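Local coordinates for nitrite transporter NirC (Salmonella enterica subsp. enterica serovar Typhimurium, PDB 4FC4), which forms a channel of the formate/nitrite transporter family that carries nitrite into and out of the cell across the cytoplasmic membrane, at the interface of chains A and B. Numbering follows the deposited sequence. Chains: chain A/B, Nitrite transporter NirC.

Helix 24-51 of chain B runs through all three contacts, giving B:Leu25 and B:Gly26 to contact 3, B:Tyr37 to contact 2 and B:Ile43 to contact 1. Contacts 1 and 2 adjoin, their C-alpha centres about 9 Å apart; they share B:Leu40 and, on the other side, helix 150-172 of chain A. Contact 3 lies about 20 Å from contact 2 and 25 Å from contact 1, measured in the same way, and there chain A offers helix 219-248. One long helix thus meets helix 150-172 near its middle and helix 219-248 at its start. Unlike surfaces meet without exact two-fold symmetry, as suits the ring of five subunits in the assembly.

Contact 1: the interface of chains A and B. Residues chain A 159, 193, 195; chain B 40, 43, 119, 123.
A:Tyr195 reaches across to B:Ile43 with its phenol oxygen: OH lies 3.4 Å from CD1 of B:Ile43 and equally near CG2, so the isoleucine straddles the hydroxyl with both branches while the side chains stand roughly perpendicular. The ring is clamped between groups of its own chain, which fixes its rotation: A:Ser193 CB on one face, towards the rim, and A:Leu159 CB over the centre of the other. At its edge, in plane, comes B:Tyr123 CD1, 4.0 Å from A:Tyr195 CE1. That CE1 lies in the plane of the B:Tyr123 ring, so the two rings meet edge to edge with their planes steeply inclined. A:Leu159 sets its two methyls against helix 98-125: CD1 presses on the backbone of B:Tyr123 (3.6 Å to CA), and CD2 touches B:Val119 CG2 at 4.0 Å. With CG anti to the backbone N (chi1 173°), B:Tyr123 points its OH at water 1 (2.6 Å), which also contacts A:Ser193 O. Water 2 links A:Tyr195 OH and A:Ser193 OG to the backbone O of B:Leu40, at 2.8 Å from each. Apolar packing plus these waters fasten helix 150-172, the end of helix 176-193 and the following loop to helices 24-51 and 98-125 of the next subunit, supporting the pentamer of this FNT channel.

Contact 2: the interface of chains A and B. Residues chain A 162-163, 166; chain B 37, 40, 67, 71.
Chi1 of -81° and chi2 of 163° swing the branches of A:Leu166 towards B:Tyr37, whose own chi1 of -66° sets CG beside its backbone N and turns the phenol to the neighbouring chain. Both leucine methyls stand off the same side of that ring but outside its rim, beyond the border around CE1. CD2 is tight against the phenol end, 3.3 Å from CZ of B:Tyr37, and CD1 is 3.6 Å from CE1 of the same ring. The same A:Leu166 CD1 also touches B:Leu40 CD1 (3.9 Å) and B:Leu71 CD1. A:Trp162 approaches the tyrosine differently: its indole nitrogen NE1 lies in the plane of the phenol ring at the edge, 3.8 Å from B:Tyr37 CE1, and the two side chains stand roughly perpendicular. Water 3, in the plane of the indole, joins their polar ends, at 2.7 Å from A:Trp162 NE1 and 2.9 Å from B:Tyr37 OH. A:Leu163 and B:Leu40 run antiparallel alongside each other, with CD2 of the first 3.9 Å from CD1 of the second. The other branch pair, A:Leu163 CD1 and B:Leu40 CD2, is matched at 4.0 Å, and B:Ile67 CD1 borders CD2 of A:Leu163. Interlocked leucines and the water-bridged indole and phenol thereby join helix 150-172 to helices 24-51 and 67-75 of the adjacent subunit, helping to hold the channel's protomers side by side.

Contact 3: the interface of chains A and B. Residues chain A 247; chain B 23, 25-26.
The phenol ring of A:Tyr247 has B:Leu25 on one side of its plane: CD2 of the leucine stands off that face but beyond the rim, 3.9 Å from the ring atom CD1, so the methyl meets the border of the ring instead of its centre. The pair buries 40 Å² of the tyrosine and 30 Å² of the leucine. The second flat group, the carboxamide of B:Asn23, has the backbone N of B:Gly26 above one face, and the carbonyl O of A:Tyr247 is displaced towards that same side. This is a helix N-cap in a formate/nitrite transporter subunit. B:Asn23 precedes helix 24-51, and its OD1 accepts a hydrogen bond from B:Gly26 N at 3.2 Å, fairly straight at the hydrogen (157°). The donor nevertheless sits well out of the carbonyl plane (68°), so the bond does not follow a lone pair. Across the interface, the backbone O of A:Tyr247, near the end of helix 219-248, comes to 3.3 Å from CA of B:Gly26. The glycine has no side chain to hold this carbonyl away from the first turn. The same O is 4.3 Å from B:Asn23 ND2, too far for a direct bond, though the nearby N-terminal helix end could favour the carbonyl electrostatically. B:Leu25 carries its CG anti to the backbone N (chi1 175°), which extends CD2 out to the tyrosine, and the two side chains cross at a slant.

Contact 1: the interface of chains A and B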
ATOM      1  N   LEU A 159     -16.376 -21.012  -7.574  1.00 36.25           N
ATOM      2  CA  LEU A 159     -15.082 -20.409  -7.457  1.00 33.39           C
ATOM      3  C   LEU A 159     -15.190 -18.967  -6.832  1.00 36.22           C
ATOM      4  O   LEU A 159     -14.354 -18.574  -6.040  1.00 34.74           O
ATOM      5  CB  LEU A 159     -14.357 -20.409  -8.826  1.00 35.36           C
ATOM      6  CG  LEU A 159     -13.938 -21.766  -9.464  1.00 42.09           C
ATOM      7  CD1 LEU A 159     -13.780 -21.631 -10.971  1.00 40.82           C
ATOM      8  CD2 LEU A 159     -12.723 -22.498  -8.868  1.00 35.55           C
ATOM      9  N   SER A 193     -10.965 -12.770 -12.233  1.00 32.67           N
ATOM     10  CA  SER A 193     -10.974 -14.084 -12.869  1.00 35.38           C
ATOM     11  C   SER A 193     -12.330 -14.390 -13.565  1.00 37.60           C
ATOM     12  O   SER A 193     -12.414 -15.343 -14.269  1.00 37.40           O
ATOM     13  CB  SER A 193     -10.622 -15.214 -11.922  1.00 33.56           C
ATOM     14  OG  SER A 193      -9.384 -15.025 -11.281  1.00 31.00           O
ATOM     15  N   TYR A 195     -15.405 -14.641 -11.949  1.00 38.79           N
ATOM     16  CA  TYR A 195     -16.268 -15.446 -11.105  1.00 41.02           C
ATOM     17  C   TYR A 195     -17.517 -14.700 -10.732  1.00 40.16           C
ATOM     18  O   TYR A 195     -17.552 -13.490 -10.819  1.00 48.79           O
ATOM     19  CB  TYR A 195     -15.547 -15.984  -9.892  1.00 38.35           C
ATOM     20  CG  TYR A 195     -14.270 -16.737 -10.178  1.00 36.24           C
ATOM     21  CD1 TYR A 195     -14.060 -17.370 -11.423  1.00 37.53           C
ATOM     22  CD2 TYR A 195     -13.282 -16.866  -9.184  1.00 32.80           C
ATOM     23  CE1 TYR A 195     -12.876 -18.062 -11.685  1.00 35.91           C
ATOM     24  CE2 TYR A 195     -12.091 -17.528  -9.438  1.00 31.22           C
ATOM     25  CZ  TYR A 195     -11.884 -18.121 -10.677  1.00 35.81           C
ATOM     26  OH  TYR A 195     -10.714 -18.855 -10.922  1.00 37.38           O
TER
ATOM     27  N   LEU B  40      -5.777 -20.707  -7.685  1.00 36.78           N
ATOM     28  CA  LEU B  40      -6.643 -19.574  -7.804  1.00 38.26           C
ATOM     29  C   LEU B  40      -5.741 -18.359  -8.087  1.00 39.03           C
ATOM     30  O   LEU B  40      -6.126 -17.457  -8.844  1.00 43.45           O
ATOM     31  CB  LEU B  40      -7.495 -19.384  -6.516  1.00 42.42           C
ATOM     32  CG  LEU B  40      -8.645 -20.415  -6.213  1.00 40.74           C
ATOM     33  CD1 LEU B  40      -9.087 -20.320  -4.774  1.00 35.00           C
ATOM     34  CD2 LEU B  40      -9.874 -20.178  -7.124  1.00 35.45           C
ATOM     35  N   ILE B  43      -4.791 -18.690 -11.965  1.00 37.93           N
ATOM     36  CA  ILE B  43      -5.877 -18.294 -12.838  1.00 37.39           C
ATOM     37  C   ILE B  43      -5.878 -16.761 -12.879  1.00 39.15           C
ATOM     38  O   ILE B  43      -5.973 -16.178 -13.975  1.00 38.23           O
ATOM     39  CB  ILE B  43      -7.252 -18.854 -12.396  1.00 38.86           C
ATOM     40  CG1 ILE B  43      -7.249 -20.401 -12.472  1.00 37.06           C
ATOM     41  CG2 ILE B  43      -8.340 -18.259 -13.301  1.00 38.00           C
ATOM     42  CD1 ILE B  43      -8.368 -21.108 -11.746  1.00 36.52           C
ATOM     43  N   VAL B 119      -8.855 -27.496  -8.941  1.00 42.33           N
ATOM     44  CA  VAL B 119      -9.250 -26.082  -9.177  1.00 40.90           C
ATOM     45  C   VAL B 119      -9.274 -25.830 -10.721  1.00 41.35           C
ATOM     46  O   VAL B 119     -10.086 -25.025 -11.233  1.00 38.65           O
ATOM     47  CB  VAL B 119      -8.331 -25.089  -8.421  1.00 42.39           C
ATOM     48  CG1 VAL B 119      -6.933 -25.106  -9.055  1.00 39.74           C
ATOM     49  CG2 VAL B 119      -8.919 -23.652  -8.407  1.00 39.17           C
ATOM     50  N   TYR B 123     -12.614 -24.482 -13.039  1.00 40.84           N
ATOM     51  CA  TYR B 123     -12.498 -23.280 -13.881  1.00 38.31           C
ATOM     52  C   TYR B 123     -12.978 -23.615 -15.316  1.00 40.87           C
ATOM     53  O   TYR B 123     -13.626 -22.821 -16.037  1.00 41.03           O
ATOM     54  CB  TYR B 123     -11.055 -22.763 -13.799  1.00 38.72           C
ATOM     55  CG  TYR B 123     -10.786 -21.632 -14.742  1.00 38.19           C
ATOM     56  CD1 TYR B 123     -11.183 -20.342 -14.435  1.00 35.77           C
ATOM     57  CD2 TYR B 123     -10.137 -21.868 -15.929  1.00 37.35           C
ATOM     58  CE1 TYR B 123     -10.980 -19.305 -15.327  1.00 37.81           C
ATOM     59  CE2 TYR B 123      -9.904 -20.856 -16.805  1.00 39.62           C
ATOM     60  CZ  TYR B 123     -10.356 -19.571 -16.497  1.00 39.49           C
ATOM     61  OH  TYR B 123     -10.126 -18.564 -17.388  1.00 40.72           O
TER
HETATM   62  O   HOH W   1     -10.395 -16.234 -16.265  1.00 33.82           O
HETATM   63  O   HOH W   2      -8.848 -17.238  -9.595  1.00 34.54           O

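Contact 2: the interface of chains A and B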
ATOM      1  N   TRP A 162     -15.655 -19.418  -2.993  1.00 36.44           N
ATOM      2  CA  TRP A 162     -14.423 -19.960  -2.435  1.00 34.88           C
ATOM      3  C   TRP A 162     -13.556 -18.751  -2.011  1.00 33.87           C
ATOM      4  O   TRP A 162     -13.151 -18.616  -0.867  1.00 35.30           O
ATOM      5  CB  TRP A 162     -13.719 -20.841  -3.459  1.00 34.10           C
ATOM      6  CG  TRP A 162     -12.892 -21.891  -2.805  1.00 34.95           C
ATOM      7  CD1 TRP A 162     -12.515 -21.945  -1.469  1.00 37.37           C
ATOM      8  CD2 TRP A 162     -12.223 -23.036  -3.438  1.00 37.23           C
ATOM      9  NE1 TRP A 162     -11.720 -23.048  -1.222  1.00 36.06           N
ATOM     10  CE2 TRP A 162     -11.502 -23.735  -2.375  1.00 38.25           C
ATOM     11  CE3 TRP A 162     -12.174 -23.557  -4.739  1.00 38.74           C
ATOM     12  CZ2 TRP A 162     -10.815 -24.932  -2.614  1.00 35.44           C
ATOM     13  CZ3 TRP A 162     -11.458 -24.715  -4.955  1.00 35.46           C
ATOM     14  CH2 TRP A 162     -10.805 -25.383  -3.919  1.00 37.82           C
ATOM     15  N   LEU A 163     -13.299 -17.853  -2.937  1.00 31.53           N
ATOM     16  CA  LEU A 163     -12.491 -16.661  -2.671  1.00 33.63           C
ATOM     17  C   LEU A 163     -13.146 -15.729  -1.670  1.00 37.06           C
ATOM     18  O   LEU A 163     -12.466 -15.238  -0.756  1.00 38.83           O
ATOM     19  CB  LEU A 163     -12.170 -15.891  -3.971  1.00 32.75           C
ATOM     20  CG  LEU A 163     -11.116 -16.731  -4.710  1.00 33.75           C
ATOM     21  CD1 LEU A 163     -11.053 -16.489  -6.218  1.00 37.63           C
ATOM     22  CD2 LEU A 163      -9.755 -16.584  -4.038  1.00 33.53           C
ATOM     23  N   LEU A 166     -12.779 -17.542   1.720  1.00 38.63           N
ATOM     24  CA  LEU A 166     -11.339 -17.502   2.029  1.00 36.28           C
ATOM     25  C   LEU A 166     -11.025 -16.094   2.565  1.00 33.45           C
ATOM     26  O   LEU A 166     -10.273 -15.936   3.528  1.00 35.30           O
ATOM     27  CB  LEU A 166     -10.427 -17.857   0.814  1.00 32.65           C
ATOM     28  CG  LEU A 166     -10.192 -19.336   0.444  1.00 36.12           C
ATOM     29  CD1 LEU A 166      -9.634 -19.543  -0.963  1.00 29.24           C
ATOM     30  CD2 LEU A 166      -9.380 -20.105   1.505  1.00 32.52           C
TER
ATOM     31  N   TYR B  37      -5.359 -23.379  -3.797  1.00 34.44           N
ATOM     32  CA  TYR B  37      -5.114 -21.957  -3.464  1.00 35.54           C
ATOM     33  C   TYR B  37      -4.101 -21.365  -4.389  1.00 38.71           C
ATOM     34  O   TYR B  37      -4.335 -20.274  -4.942  1.00 35.89           O
ATOM     35  CB  TYR B  37      -4.651 -21.773  -2.028  1.00 34.44           C
ATOM     36  CG  TYR B  37      -5.716 -22.141  -0.966  1.00 36.09           C
ATOM     37  CD1 TYR B  37      -7.073 -22.381  -1.319  1.00 33.44           C
ATOM     38  CD2 TYR B  37      -5.360 -22.220   0.378  1.00 31.80           C
ATOM     39  CE1 TYR B  37      -7.986 -22.706  -0.367  1.00 32.90           C
ATOM     40  CE2 TYR B  37      -6.278 -22.546   1.333  1.00 32.71           C
ATOM     41  CZ  TYR B  37      -7.580 -22.797   0.968  1.00 33.48           C
ATOM     42  OH  TYR B  37      -8.450 -23.170   1.979  1.00 36.60           O
ATOM     43  N   LEU B  40      -5.777 -20.707  -7.685  1.00 36.78           N
ATOM     44  CA  LEU B  40      -6.643 -19.574  -7.804  1.00 38.26           C
ATOM     45  C   LEU B  40      -5.741 -18.359  -8.087  1.00 39.03           C
ATOM     46  O   LEU B  40      -6.126 -17.457  -8.844  1.00 43.45           O
ATOM     47  CB  LEU B  40      -7.495 -19.384  -6.516  1.00 42.42           C
ATOM     48  CG  LEU B  40      -8.645 -20.415  -6.213  1.00 40.74           C
ATOM     49  CD1 LEU B  40      -9.087 -20.320  -4.774  1.00 35.00           C
ATOM     50  CD2 LEU B  40      -9.874 -20.178  -7.124  1.00 35.45           C
ATOM     51  N   ILE B  67      -1.521 -13.315  -3.821  1.00 45.41           N
ATOM     52  CA  ILE B  67      -2.632 -14.027  -3.202  1.00 42.97           C
ATOM     53  C   ILE B  67      -2.284 -15.512  -3.014  1.00 40.00           C
ATOM     54  O   ILE B  67      -2.694 -16.130  -2.020  1.00 41.42           O
ATOM     55  CB  ILE B  67      -3.944 -13.804  -3.997  1.00 40.42           C
ATOM     56  CG1 ILE B  67      -5.090 -14.639  -3.407  1.00 40.02           C
ATOM     57  CG2 ILE B  67      -3.696 -14.118  -5.456  1.00 41.62           C
ATOM     58  CD1 ILE B  67      -6.458 -14.188  -3.796  1.00 37.35           C
ATOM     59  N   LEU B  71      -2.915 -17.018   0.660  1.00 39.47           N
ATOM     60  CA  LEU B  71      -3.887 -18.073   0.959  1.00 37.58           C
ATOM     61  C   LEU B  71      -3.231 -19.225   1.676  1.00 38.40           C
ATOM     62  O   LEU B  71      -3.654 -19.605   2.730  1.00 38.69           O
ATOM     63  CB  LEU B  71      -4.612 -18.572  -0.322  1.00 36.38           C
ATOM     64  CG  LEU B  71      -5.528 -17.561  -1.067  1.00 37.13           C
ATOM     65  CD1 LEU B  71      -6.143 -18.174  -2.321  1.00 30.59           C
ATOM     66  CD2 LEU B  71      -6.601 -16.948  -0.151  1.00 30.30           C
TER
HETATM   67  O   HOH W   3     -10.885 -24.412   0.995  1.00 40.96           O

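Contact 3: the interface of chains A and B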
ATOM      1  N   TYR A 247     -12.740 -30.605   8.292  1.00 45.58           N
ATOM      2  CA  TYR A 247     -12.022 -31.914   8.217  1.00 48.33           C
ATOM      3  C   TYR A 247     -10.503 -31.722   8.137  1.00 50.45           C
ATOM      4  O   TYR A 247      -9.767 -32.667   8.208  1.00 45.84           O
ATOM      5  CB  TYR A 247     -12.500 -32.735   7.040  1.00 47.22           C
ATOM      6  CG  TYR A 247     -13.848 -33.331   7.267  1.00 50.70           C
ATOM      7  CD1 TYR A 247     -14.017 -34.412   8.158  1.00 52.89           C
ATOM      8  CD2 TYR A 247     -14.977 -32.841   6.581  1.00 48.80           C
ATOM      9  CE1 TYR A 247     -15.282 -34.965   8.391  1.00 53.06           C
ATOM     10  CE2 TYR A 247     -16.230 -33.397   6.789  1.00 48.46           C
ATOM     11  CZ  TYR A 247     -16.369 -34.454   7.685  1.00 54.97           C
ATOM     12  OH  TYR A 247     -17.610 -34.985   7.897  1.00 60.33           O
TER
ATOM     13  N   ASN B  23      -4.096 -38.312  11.228  1.00 63.49           N
ATOM     14  CA  ASN B  23      -5.327 -37.808  10.630  1.00 65.34           C
ATOM     15  C   ASN B  23      -5.060 -37.690   9.120  1.00 64.14           C
ATOM     16  O   ASN B  23      -5.019 -36.562   8.569  1.00 56.57           O
ATOM     17  CB  ASN B  23      -5.763 -36.483  11.314  1.00 66.78           C
ATOM     18  CG  ASN B  23      -7.057 -35.883  10.734  1.00 70.79           C
ATOM     19  OD1 ASN B  23      -7.783 -36.500   9.941  1.00 73.91           O
ATOM     20  ND2 ASN B  23      -7.344 -34.648  11.137  1.00 73.42           N
ATOM     21  N   LEU B  25      -6.733 -38.188   6.455  1.00 54.61           N
ATOM     22  CA  LEU B  25      -7.743 -37.398   5.746  1.00 56.19           C
ATOM     23  C   LEU B  25      -7.470 -35.889   5.783  1.00 52.06           C
ATOM     24  O   LEU B  25      -7.485 -35.219   4.747  1.00 55.19           O
ATOM     25  CB  LEU B  25      -9.156 -37.692   6.296  1.00 56.61           C
ATOM     26  CG  LEU B  25     -10.322 -36.847   5.721  1.00 58.98           C
ATOM     27  CD1 LEU B  25     -10.505 -37.057   4.215  1.00 55.67           C
ATOM     28  CD2 LEU B  25     -11.626 -37.065   6.500  1.00 56.09           C
ATOM     29  N   GLY B  26      -7.253 -35.351   6.976  1.00 51.14           N
ATOM     30  CA  GLY B  26      -6.948 -33.903   7.117  1.00 48.84           C
ATOM     31  C   GLY B  26      -5.653 -33.555   6.414  1.00 47.10           C
ATOM     32  O   GLY B  26      -5.568 -32.523   5.829  1.00 42.01           O
TER